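Local coordinates for protein teicoplanin pseudoaglycone deacetylases Orf2 (Actinoplanes teichomyceticus, PDB 3DFF) that probably removes an N-acetyl group from the teicoplanin pseudoaglycone, as a zinc-dependent deacetylase of the PIG-L family acting in biosynthesis of the antibiotic, at residues D84-V88 / Q221-A225; R76-I80 / R91-F95. One frame throughout, in Å; residues are numbered along the deposited sequence.

Interaction 1: residues D84-V88 / Q221-A225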
loop_
_atom_site.group_PDB
_atom_site.type_symbol
_atom_site.label_atom_id
_atom_site.label_comp_id
_atom_site.label_asym_id
_atom_site.label_seq_id
_atom_site.Cartn_x
_atom_site.Cartn_y
_atom_site.Cartn_z
ATOM N N ASP A 84 14.230 -6.454 -2.590
ATOM C CA ASP A 84 15.656 -6.865 -2.657
ATOM C C ASP A 84 16.531 -5.672 -3.063
ATOM O O ASP A 84 17.624 -5.485 -2.520
ATOM C CB ASP A 84 15.879 -7.995 -3.671
ATOM C CG ASP A 84 15.463 -9.371 -3.164
ATOM O OD1 ASP A 84 15.119 -9.533 -1.986
ATOM O OD2 ASP A 84 15.500 -10.312 -4.000
ATOM N N HIS A 85 16.049 -4.851 -4.000
ATOM C CA HIS A 85 16.820 -3.682 -4.439
ATOM C C HIS A 85 17.012 -2.657 -3.329
ATOM O O HIS A 85 18.079 -2.013 -3.257
ATOM C CB HIS A 85 16.206 -3.025 -5.674
ATOM C CG HIS A 85 17.153 -2.110 -6.389
ATOM N ND1 HIS A 85 18.173 -2.576 -7.195
ATOM C CD2 HIS A 85 17.246 -0.758 -6.407
ATOM C CE1 HIS A 85 18.849 -1.548 -7.681
ATOM N NE2 HIS A 85 18.307 -0.434 -7.218
ATOM N N LEU A 86 15.995 -2.503 -2.474
ATOM C CA LEU A 86 16.056 -1.627 -1.283
ATOM C C LEU A 86 16.814 -2.281 -0.131
ATOM O O LEU A 86 17.000 -1.678 0.940
ATOM C CB LEU A 86 14.651 -1.236 -0.809
ATOM C CG LEU A 86 13.791 -0.455 -1.800
ATOM C CD1 LEU A 86 12.426 -0.168 -1.177
ATOM C CD2 LEU A 86 14.483 0.853 -2.159
ATOM N N ARG A 87 17.209 -3.533 -0.373
ATOM C CA ARG A 87 17.910 -4.401 0.573
ATOM C C ARG A 87 17.065 -4.680 1.818
ATOM O O ARG A 87 17.561 -4.720 2.939
ATOM C CB ARG A 87 19.325 -3.853 0.874
ATOM C CG ARG A 87 20.070 -3.452 -0.407
ATOM C CD ARG A 87 21.474 -2.936 -0.107
ATOM N NE ARG A 87 22.429 -4.036 -0.034
ATOM C CZ ARG A 87 23.452 -4.206 -0.872
ATOM N NH1 ARG A 87 23.675 -3.331 -1.846
ATOM N NH2 ARG A 87 24.264 -5.248 -0.722
ATOM N N VAL A 88 15.763 -4.888 1.606
ATOM C CA VAL A 88 14.828 -5.166 2.711
ATOM C C VAL A 88 14.034 -6.485 2.503
ATOM O O VAL A 88 13.900 -6.959 1.375
ATOM C CB VAL A 88 13.835 -3.982 2.981
ATOM C CG1 VAL A 88 14.569 -2.661 3.208
ATOM C CG2 VAL A 88 12.846 -3.833 1.836
ATOM N N GLN A 221 17.597 4.999 -5.412
ATOM C CA GLN A 221 17.354 3.606 -5.046
ATOM C C GLN A 221 15.854 3.334 -5.057
ATOM O O GLN A 221 15.402 2.358 -5.659
ATOM C CB GLN A 221 17.954 3.321 -3.676
ATOM C CG GLN A 221 18.019 1.852 -3.329
ATOM C CD GLN A 221 18.695 1.616 -2.004
ATOM O OE1 GLN A 221 19.031 2.563 -1.274
ATOM N NE2 GLN A 221 18.915 0.344 -1.677
ATOM N N LYS A 222 15.094 4.227 -4.430
ATOM C CA LYS A 222 13.632 4.152 -4.456
ATOM C C LYS A 222 13.118 4.061 -5.894
ATOM O O LYS A 222 12.353 3.163 -6.235
ATOM C CB LYS A 222 13.008 5.372 -3.786
ATOM C CG LYS A 222 11.451 5.325 -3.798
ATOM C CD LYS A 222 10.830 6.638 -3.308
ATOM C CE LYS A 222 9.309 6.607 -3.483
ATOM N NZ LYS A 222 8.601 7.657 -2.679
ATOM N N PHE A 223 13.498 5.019 -6.737
ATOM C CA PHE A 223 12.995 5.062 -8.110
ATOM C C PHE A 223 13.391 3.828 -8.919
ATOM O O PHE A 223 12.587 3.325 -9.694
ATOM C CB PHE A 223 13.420 6.369 -8.816
ATOM C CG PHE A 223 12.687 7.611 -8.326
ATOM C CD1 PHE A 223 11.838 7.576 -7.219
ATOM C CD2 PHE A 223 12.880 8.829 -8.979
ATOM C CE1 PHE A 223 11.175 8.739 -6.764
ATOM C CE2 PHE A 223 12.233 9.988 -8.540
ATOM C CZ PHE A 223 11.382 9.952 -7.434
ATOM N N GLN A 224 14.623 3.333 -8.730
ATOM C CA GLN A 224 15.053 2.087 -9.373
ATOM C C GLN A 224 14.171 0.928 -8.886
ATOM O O GLN A 224 13.799 0.065 -9.670
ATOM C CB GLN A 224 16.521 1.784 -9.066
ATOM C CG GLN A 224 17.504 2.657 -9.836
ATOM C CD GLN A 224 18.888 2.691 -9.220
ATOM O OE1 GLN A 224 19.229 1.885 -8.351
ATOM N NE2 GLN A 224 19.701 3.643 -9.670
ATOM N N ALA A 225 13.841 0.928 -7.600
ATOM C CA ALA A 225 12.986 -0.124 -7.025
ATOM C C ALA A 225 11.577 -0.073 -7.618
ATOM O O ALA A 225 11.020 -1.106 -8.009
ATOM C CB ALA A 225 12.944 -0.029 -5.511
#

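Interaction 2: residues R76-I80 / R91-F95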
loop_
_atom_site.group_PDB
_atom_site.type_symbol
_atom_site.label_atom_id
_atom_site.label_comp_id
_atom_site.label_asym_id
_atom_site.label_seq_id
_atom_site.Cartn_x
_atom_site.Cartn_y
_atom_site.Cartn_z
ATOM N N ARG A 76 4.184 -10.808 -7.255
ATOM C CA ARG A 76 4.972 -11.187 -6.103
ATOM C C ARG A 76 6.444 -11.172 -6.473
ATOM O O ARG A 76 7.260 -10.713 -5.672
ATOM C CB ARG A 76 4.612 -12.588 -5.620
ATOM C CG ARG A 76 3.407 -12.607 -4.703
ATOM C CD ARG A 76 3.165 -14.044 -4.241
ATOM N NE ARG A 76 2.027 -14.127 -3.330
ATOM C CZ ARG A 76 1.840 -15.127 -2.471
ATOM N NH1 ARG A 76 2.745 -16.095 -2.379
ATOM N NH2 ARG A 76 0.781 -15.143 -1.685
ATOM N N LYS A 77 6.777 -11.683 -7.661
ATOM C CA LYS A 77 8.186 -11.689 -8.106
ATOM C C LYS A 77 8.719 -10.270 -8.278
ATOM O O LYS A 77 9.851 -9.982 -7.879
ATOM C CB LYS A 77 8.377 -12.499 -9.388
ATOM C CG LYS A 77 8.167 -13.989 -9.161
ATOM C CD LYS A 77 8.420 -14.782 -10.435
ATOM C CE LYS A 77 8.357 -16.273 -10.141
ATOM N NZ LYS A 77 8.391 -17.075 -11.396
ATOM N N GLU A 78 7.891 -9.376 -8.822
ATOM C CA GLU A 78 8.266 -7.957 -8.925
ATOM C C GLU A 78 8.550 -7.346 -7.565
ATOM O O GLU A 78 9.530 -6.604 -7.401
ATOM C CB GLU A 78 7.160 -7.137 -9.598
ATOM C CG GLU A 78 6.984 -7.400 -11.050
ATOM C CD GLU A 78 5.801 -6.664 -11.651
ATOM O OE1 GLU A 78 5.004 -6.024 -10.918
ATOM O OE2 GLU A 78 5.657 -6.770 -12.879
ATOM N N ASP A 79 7.686 -7.646 -6.591
ATOM C CA ASP A 79 7.805 -7.104 -5.251
ATOM C C ASP A 79 9.103 -7.574 -4.591
ATOM O O ASP A 79 9.788 -6.807 -3.913
ATOM C CB ASP A 79 6.596 -7.534 -4.423
ATOM C CG ASP A 79 6.541 -6.876 -3.064
ATOM O OD1 ASP A 79 6.437 -5.619 -2.976
ATOM O OD2 ASP A 79 6.569 -7.612 -2.060
ATOM N N ILE A 80 9.447 -8.842 -4.799
ATOM C CA ILE A 80 10.673 -9.370 -4.214
ATOM C C ILE A 80 11.899 -8.686 -4.831
ATOM O O ILE A 80 12.822 -8.329 -4.095
ATOM C CB ILE A 80 10.741 -10.894 -4.382
ATOM C CG1 ILE A 80 9.622 -11.543 -3.549
ATOM C CG2 ILE A 80 12.122 -11.445 -3.974
ATOM C CD1 ILE A 80 9.397 -13.028 -3.893
ATOM N N ARG A 91 7.224 -10.157 3.013
ATOM C CA ARG A 91 6.301 -11.182 3.495
ATOM C C ARG A 91 4.978 -11.008 2.747
ATOM O O ARG A 91 4.362 -9.945 2.802
ATOM C CB ARG A 91 6.087 -11.069 5.006
ATOM C CG ARG A 91 5.151 -12.137 5.593
ATOM C CD ARG A 91 5.298 -12.188 7.096
ATOM N NE ARG A 91 4.400 -13.154 7.725
ATOM C CZ ARG A 91 4.734 -13.897 8.779
ATOM N NH1 ARG A 91 5.953 -13.807 9.304
ATOM N NH2 ARG A 91 3.855 -14.731 9.305
ATOM N N HIS A 92 4.551 -12.057 2.057
ATOM C CA HIS A 92 3.370 -11.965 1.206
ATOM C C HIS A 92 2.138 -12.596 1.851
ATOM O O HIS A 92 2.088 -13.817 2.074
ATOM C CB HIS A 92 3.665 -12.580 -0.159
ATOM C CG HIS A 92 4.657 -11.801 -0.968
ATOM N ND1 HIS A 92 5.415 -12.361 -1.971
ATOM C CD2 HIS A 92 5.016 -10.496 -0.908
ATOM C CE1 HIS A 92 6.179 -11.424 -2.515
ATOM N NE2 HIS A 92 5.968 -10.290 -1.873
ATOM N N GLY A 93 1.146 -11.763 2.147
ATOM C CA GLY A 93 -0.067 -12.174 2.853
ATOM C C GLY A 93 -1.026 -12.994 2.001
ATOM O O GLY A 93 -0.775 -13.208 0.800
ATOM N N ARG A 94 -2.118 -13.422 2.638
ATOM C CA ARG A 94 -3.054 -14.395 2.086
ATOM C C ARG A 94 -4.309 -13.772 1.474
ATOM O O ARG A 94 -5.130 -14.482 0.898
ATOM C CB ARG A 94 -3.507 -15.352 3.212
ATOM C CG ARG A 94 -4.420 -14.721 4.233
ATOM C CD ARG A 94 -4.849 -15.760 5.272
ATOM N NE ARG A 94 -5.323 -15.146 6.498
ATOM C CZ ARG A 94 -6.594 -14.998 6.851
ATOM N NH1 ARG A 94 -7.592 -15.406 6.062
ATOM N NH2 ARG A 94 -6.858 -14.432 8.019
ATOM N N PHE A 95 -4.476 -12.457 1.588
ATOM C CA PHE A 95 -5.757 -11.846 1.226
ATOM C C PHE A 95 -5.850 -11.532 -0.244
ATOM O O PHE A 95 -4.869 -11.116 -0.848
ATOM C CB PHE A 95 -6.002 -10.594 2.071
ATOM C CG PHE A 95 -6.043 -10.903 3.533
ATOM C CD1 PHE A 95 -7.205 -11.390 4.116
ATOM C CD2 PHE A 95 -4.879 -10.809 4.302
ATOM C CE1 PHE A 95 -7.226 -11.747 5.473
ATOM C CE2 PHE A 95 -4.885 -11.177 5.661
ATOM C CZ PHE A 95 -6.061 -11.607 6.246
#

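Interaction 1: residues D84-V88 / Q221-A225
The closing turn of helix 71-85 docks against the side of helix 216-226, held by two hydrogen bonds at its partly exposed edge and by apolar contacts beneath. In the first bond the side-chain amide of Gln221 donates to a backbone carbonyl: NE2 of Gln221 lies 3.0 Å from O of His85, almost in line. No further helical turn follows to give the carbonyl of His85 its usual i to i+4 N-H, and a glutamine with chi1 and chi2 both t is long enough to bring one in from the neighbouring helix. The second joins side chains, NE2 of His85 donating to OE1 of Gln224 at 2.7 Å along the edge of the imidazole ring.

Apolar contact centres on Leu86. Its CD2 meets CB of Ala225 at 3.8 Å, CG of Gln221 at 3.9 Å and CA of Lys222 at 4.1 Å. A methyl is all that Ala225 presents, so the backbones come close, with CA of His85 only 5.8 Å from CA of Ala225. Leu86 and Gln221 both also rest on Ala29 of helix 19-33. Lys222 turns its CA-to-CB bond away, and its amine forms a salt bridge with Glu262.

Arg87 ends the helix: with positive phi (62°) and two hydrogen bonds back into the last turn, one from N of Arg87 to O of Asp84 at 2.9 Å, this is a Schellman motif, turning the chain toward strand 89-92. The fold is a Rossmann-like alpha/beta sandwich; here the end of helix 71-85, just before edge strand 89-92, packs on helix 216-226, some 130 residues further on.

Interaction 2: residues R76-I80 / R91-F95
This contact belongs to the beta-alpha-beta crossover of a Rossmann-like sheet: helix 71-85 leads into edge strand 89-92, and the two meet near the C-terminal end of the strand, the side on which such folds usually place their active sites. His92, the last residue of the strand, aims its imidazole at the helix and is the hub of the contact. Its neighbour His90 is seen as a zinc ligand, although that metal is not bound here.

Three residues from one side of the helix receive the ring. Arg76 lays its aliphatic part beside it, CG standing 3.4 Å from ND1 of His92, while a face of the guanidinium lies over CB of His92. The charged end is held elsewhere: NH2 bonds the carbonyl of Ala45, and NH1 bonds a glycerol, probably from the crystallisation liquor, that lies beside His92. Ile80 adds hydrocarbon, its CG1 3.6 Å from CE1 of His92. Asp79, buried, suits its place because its carboxylate has two partners: OD1 bonds the hydroxyl of Tyr229, and OD2 accepts a hydrogen bond from NE2 of His92 at 2.8 Å.

Helix 71-85 serves both contacts: interaction 2 uses its middle and interaction 1 its final turn, their centres 15 Å apart. The segments alternate along the chain, 76-80 and 84-88 coming before 91-95 and 221-225. The chain just beyond helix 216-226 links the two places, since Arg228 touches His85 while Tyr229 bonds Asp79. Interaction 2 is the nearer to the metal site of His16, Asp19 and His164: the side chain of Asp79 is about 11 Å from the bound zinc ion and about 8 Å from the side chain of His16. In interaction 1 the side chain of Lys222 is about 14 Å from that zinc.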